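Local coordinates for protein uracil-DNA glycosylase (PDB 6LYJ) that belongs to the uracil-DNA glycosylase superfamily and has an alpha/beta fold built round a central four-stranded parallel beta sheet, at residues Ile175-Leu178 with Ser179-Leu182; Gly195-Ala198 with Ser199-Asn202. One frame throughout, in Å; residues are numbered along the deposited sequence.

Interaction 1. Residues Ile175-Leu178 with Ser179-Leu182; sequences ISLL and SERL
Ser-179 N gives its hydrogen to Ile-175 O at 3.0 Å in a nearly straight bond (167°), the first of four i to i+4 bonds in the last turns of helix 167-181. Its CB also rests 3.5 Å from Ser-176 O, while OG, set anti to its own backbone N (chi1 178°), accepts a hydrogen bond from the N-H of Asn-202 in the loop beside the helix. Glu-180 bonds through its N to Ser-176 O and carries its side chain beside that of Leu-177, both pointing the same way; OE1 comes only to 4.2 Å from Leu-177 CD1, a loose contact between a carboxylate and a methyl group. The helix packs one side against strands 85-89 and 145-149 of the parallel sheet, through Ile-175 and Leu-178, and meets helix 32-38 through Leu-177, Leu-178 and Arg-181. Next along, Arg-181 N bonds to Leu-177 O, and its own CG comes within 3.1 Å of the same oxygen. A bend at chi2 (-95°) leads the arginine chain round to Glu-180, whose OE2 meets Arg-181 NE in the guanidinium plane, at its edge, in a long salt bridge of 3.6 Å on the exposed flank. Leu-182, where helical backbone angles end, still bonds through N to Leu-178 O, with CB packed 3.2 Å from that oxygen; the two side chains lie alongside, CD1 touching Leu-178 CD2 in apolar contact at 3.9 Å.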
loop_
_atom_site.group_PDB
_atom_site.type_symbol
_atom_site.label_atom_id
_atom_site.label_comp_id
_atom_site.label_asym_id
_atom_site.label_seq_id
_atom_site.Cartn_x
_atom_site.Cartn_y
_atom_site.Cartn_z
ATOM N N ILE A 175 -7.909 -14.791 2.381
ATOM C CA ILE A 175 -8.121 -14.200 3.705
ATOM C C ILE A 175 -9.130 -15.025 4.496
ATOM O O ILE A 175 -8.927 -15.330 5.683
ATOM C CB ILE A 175 -8.565 -12.731 3.571
ATOM C CG1 ILE A 175 -7.434 -11.888 2.971
ATOM C CG2 ILE A 175 -9.010 -12.169 4.925
ATOM C CD1 ILE A 175 -7.873 -10.501 2.497
ATOM N N SER A 176 -10.244 -15.381 3.849
ATOM C CA SER A 176 -11.278 -16.173 4.508
ATOM C C SER A 176 -10.714 -17.495 5.005
ATOM O O SER A 176 -10.987 -17.919 6.136
ATOM C CB SER A 176 -12.443 -16.416 3.547
ATOM O OG SER A 176 -13.112 -15.206 3.234
ATOM N N LEU A 177 -9.906 -18.153 4.178
ATOM C CA LEU A 177 -9.368 -19.453 4.548
ATOM C C LEU A 177 -8.317 -19.324 5.641
ATOM O O LEU A 177 -8.209 -20.198 6.502
ATOM C CB LEU A 177 -8.807 -20.164 3.318
ATOM C CG LEU A 177 -9.767 -21.217 2.755
ATOM C CD1 LEU A 177 -11.154 -20.629 2.531
ATOM C CD2 LEU A 177 -9.231 -21.797 1.469
ATOM N N LEU A 178 -7.526 -18.252 5.625
ATOM C CA LEU A 178 -6.592 -18.025 6.726
ATOM C C LEU A 178 -7.347 -17.875 8.039
ATOM O O LEU A 178 -6.975 -18.469 9.057
ATOM C CB LEU A 178 -5.737 -16.788 6.450
ATOM C CG LEU A 178 -4.683 -16.895 5.345
ATOM C CD1 LEU A 178 -4.220 -15.513 4.944
ATOM C CD2 LEU A 178 -3.500 -17.744 5.808
ATOM N N SER A 179 -8.428 -17.090 8.026
ATOM C CA SER A 179 -9.243 -16.928 9.227
ATOM C C SER A 179 -9.830 -18.260 9.687
ATOM O O SER A 179 -9.824 -18.575 10.885
ATOM C CB SER A 179 -10.360 -15.919 8.961
ATOM O OG SER A 179 -11.204 -15.770 10.087
ATOM N N GLU A 180 -10.324 -19.062 8.742
ATOM C CA GLU A 180 -10.995 -20.312 9.083
ATOM C C GLU A 180 -10.016 -21.372 9.585
ATOM O O GLU A 180 -10.295 -22.067 10.571
ATOM C CB GLU A 180 -11.763 -20.821 7.864
ATOM C CG GLU A 180 -12.316 -22.224 7.992
ATOM C CD GLU A 180 -12.830 -22.761 6.668
ATOM O OE1 GLU A 180 -13.312 -21.952 5.846
ATOM O OE2 GLU A 180 -12.756 -23.988 6.449
ATOM N N ARG A 181 -8.870 -21.513 8.920
ATOM C CA ARG A 181 -7.968 -22.639 9.130
ATOM C C ARG A 181 -6.929 -22.391 10.214
ATOM O O ARG A 181 -6.460 -23.351 10.837
ATOM C CB ARG A 181 -7.243 -22.979 7.824
ATOM C CG ARG A 181 -8.161 -23.320 6.660
ATOM C CD ARG A 181 -8.392 -24.808 6.503
ATOM N NE ARG A 181 -9.457 -25.070 5.537
ATOM C CZ ARG A 181 -9.250 -25.481 4.290
ATOM N NH1 ARG A 181 -8.016 -25.688 3.856
ATOM N NH2 ARG A 181 -10.278 -25.690 3.477
ATOM N N LEU A 182 -6.541 -21.139 10.447
ATOM C CA LEU A 182 -5.570 -20.842 11.490
ATOM C C LEU A 182 -6.260 -20.739 12.844
ATOM O O LEU A 182 -7.353 -20.179 12.961
ATOM C CB LEU A 182 -4.827 -19.542 11.178
ATOM C CG LEU A 182 -3.973 -19.548 9.905
ATOM C CD1 LEU A 182 -3.342 -18.181 9.678
ATOM C CD2 LEU A 182 -2.906 -20.638 9.969
#

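Interaction 2. Residues Gly195-Ala198 with Ser199-Asn202; sequences GDKA and SLIN
Ile-201 and Leu-200 close a short turn on the residues before them: Ile-201 N bonds to Ala-198 O at 2.9 Å (163°), and Leu-200 N bonds to Lys-197 O at the same length. Lys-197 O is thus gripped twice by one residue, bonded by Leu-200 N and packed by Leu-200 CB at 3.3 Å. Ile-201 CD1 lies 3.9 Å from Lys-197 O, and the isoleucine side chain is buried against Ile-175 of helix 167-181 and Phe-187 and Leu-189 of strand 186-190. The i to i+3 pattern is that of a 3-10 turn, which follows helix 191-195 and leads through a loop towards strand 207-211 of the parallel sheet. Packing is looser between the side chains of Lys-197 and Leu-200, which run side by side in the same direction with CD and CD1 4.1 Å apart. Beyond CD the lysine chain, bent at chi2 (-57°), turns away from Leu-200 to place NZ in a salt bridge with Asp-172. Towards solvent lies Ser-199, its OG standing between backbone N and carbonyl carbon and 3.7 Å from Asp-196 O.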
loop_
_atom_site.group_PDB
_atom_site.type_symbol
_atom_site.label_atom_id
_atom_site.label_comp_id
_atom_site.label_asym_id
_atom_site.label_seq_id
_atom_site.Cartn_x
_atom_site.Cartn_y
_atom_site.Cartn_z
ATOM N N GLY A 195 -9.429 -2.087 5.400
ATOM C CA GLY A 195 -10.451 -2.205 6.426
ATOM C C GLY A 195 -11.708 -2.887 5.928
ATOM O O GLY A 195 -12.419 -3.530 6.704
ATOM N N ASP A 196 -11.992 -2.770 4.628
ATOM C CA ASP A 196 -13.170 -3.427 4.072
ATOM C C ASP A 196 -13.089 -4.947 4.176
ATOM O O ASP A 196 -14.119 -5.619 4.057
ATOM C CB ASP A 196 -13.365 -3.025 2.610
ATOM C CG ASP A 196 -14.757 -3.362 2.095
ATOM O OD1 ASP A 196 -15.737 -3.090 2.822
ATOM O OD2 ASP A 196 -14.872 -3.907 0.976
ATOM N N LYS A 197 -11.895 -5.502 4.393
ATOM C CA LYS A 197 -11.713 -6.947 4.465
ATOM C C LYS A 197 -12.006 -7.512 5.848
ATOM O O LYS A 197 -12.011 -8.738 6.006
ATOM C CB LYS A 197 -10.279 -7.319 4.070
ATOM C CG LYS A 197 -9.852 -6.806 2.711
ATOM C CD LYS A 197 -10.797 -7.288 1.627
ATOM C CE LYS A 197 -10.534 -6.572 0.316
ATOM N NZ LYS A 197 -11.477 -7.030 -0.731
ATOM N N ALA A 198 -12.247 -6.647 6.840
ATOM C CA ALA A 198 -12.451 -7.099 8.214
ATOM C C ALA A 198 -13.615 -8.077 8.323
ATOM O O ALA A 198 -13.564 -9.030 9.111
ATOM C CB ALA A 198 -12.682 -5.895 9.128
ATOM N N SER A 199 -14.672 -7.857 7.540
ATOM C CA SER A 199 -15.847 -8.715 7.592
ATOM C C SER A 199 -15.569 -10.134 7.108
ATOM O O SER A 199 -16.426 -11.006 7.282
ATOM C CB SER A 199 -16.977 -8.090 6.772
ATOM O OG SER A 199 -16.605 -7.979 5.407
ATOM N N LEU A 200 -14.407 -10.380 6.500
ATOM C CA LEU A 200 -13.998 -11.729 6.134
ATOM C C LEU A 200 -13.374 -12.498 7.290
ATOM O O LEU A 200 -13.230 -13.721 7.189
ATOM C CB LEU A 200 -12.995 -11.681 4.975
ATOM C CG LEU A 200 -13.451 -11.059 3.655
ATOM C CD1 LEU A 200 -12.293 -10.989 2.666
ATOM C CD2 LEU A 200 -14.598 -11.860 3.071
ATOM N N ILE A 201 -13.011 -11.826 8.380
ATOM C CA ILE A 201 -12.167 -12.401 9.422
ATOM C C ILE A 201 -13.001 -12.645 10.672
ATOM O O ILE A 201 -13.814 -11.801 11.066
ATOM C CB ILE A 201 -10.972 -11.483 9.741
ATOM C CG1 ILE A 201 -10.162 -11.191 8.473
ATOM C CG2 ILE A 201 -10.089 -12.109 10.818
ATOM C CD1 ILE A 201 -9.312 -9.937 8.565
ATOM N N ASN A 202 -12.803 -13.809 11.287
ATOM C CA ASN A 202 -13.470 -14.166 12.537
ATOM C C ASN A 202 -12.750 -13.447 13.673
ATOM O O ASN A 202 -11.728 -13.921 14.175
ATOM C CB ASN A 202 -13.462 -15.679 12.723
ATOM C CG ASN A 202 -14.228 -16.133 13.956
ATOM O OD1 ASN A 202 -14.483 -15.355 14.875
ATOM N ND2 ASN A 202 -14.594 -17.407 13.978
#

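In the fold
Interaction 1 is mostly buried, whereas interaction 2 lies at the surface and turns chiefly Ile-201 inward. The bonding differs accordingly: regular alpha-helical i to i+4 bonds in 175-182, shorter-span 3-10 bonds in 195-202. The two meet directly, their centres about 11 Å apart. Besides the polar link from Ser-179 to Asn-202 and the packing of Ile-175 on Ile-201, Ser-176 OG lies against Leu-200 CD2 at 3.7 Å, joining the helix to the loop. Asp-172, one turn before Ser-176 on helix 167-181, takes part in both places: its backbone O bonds to Ser-176 OG, while its OD1 pairs with Lys-197 NZ.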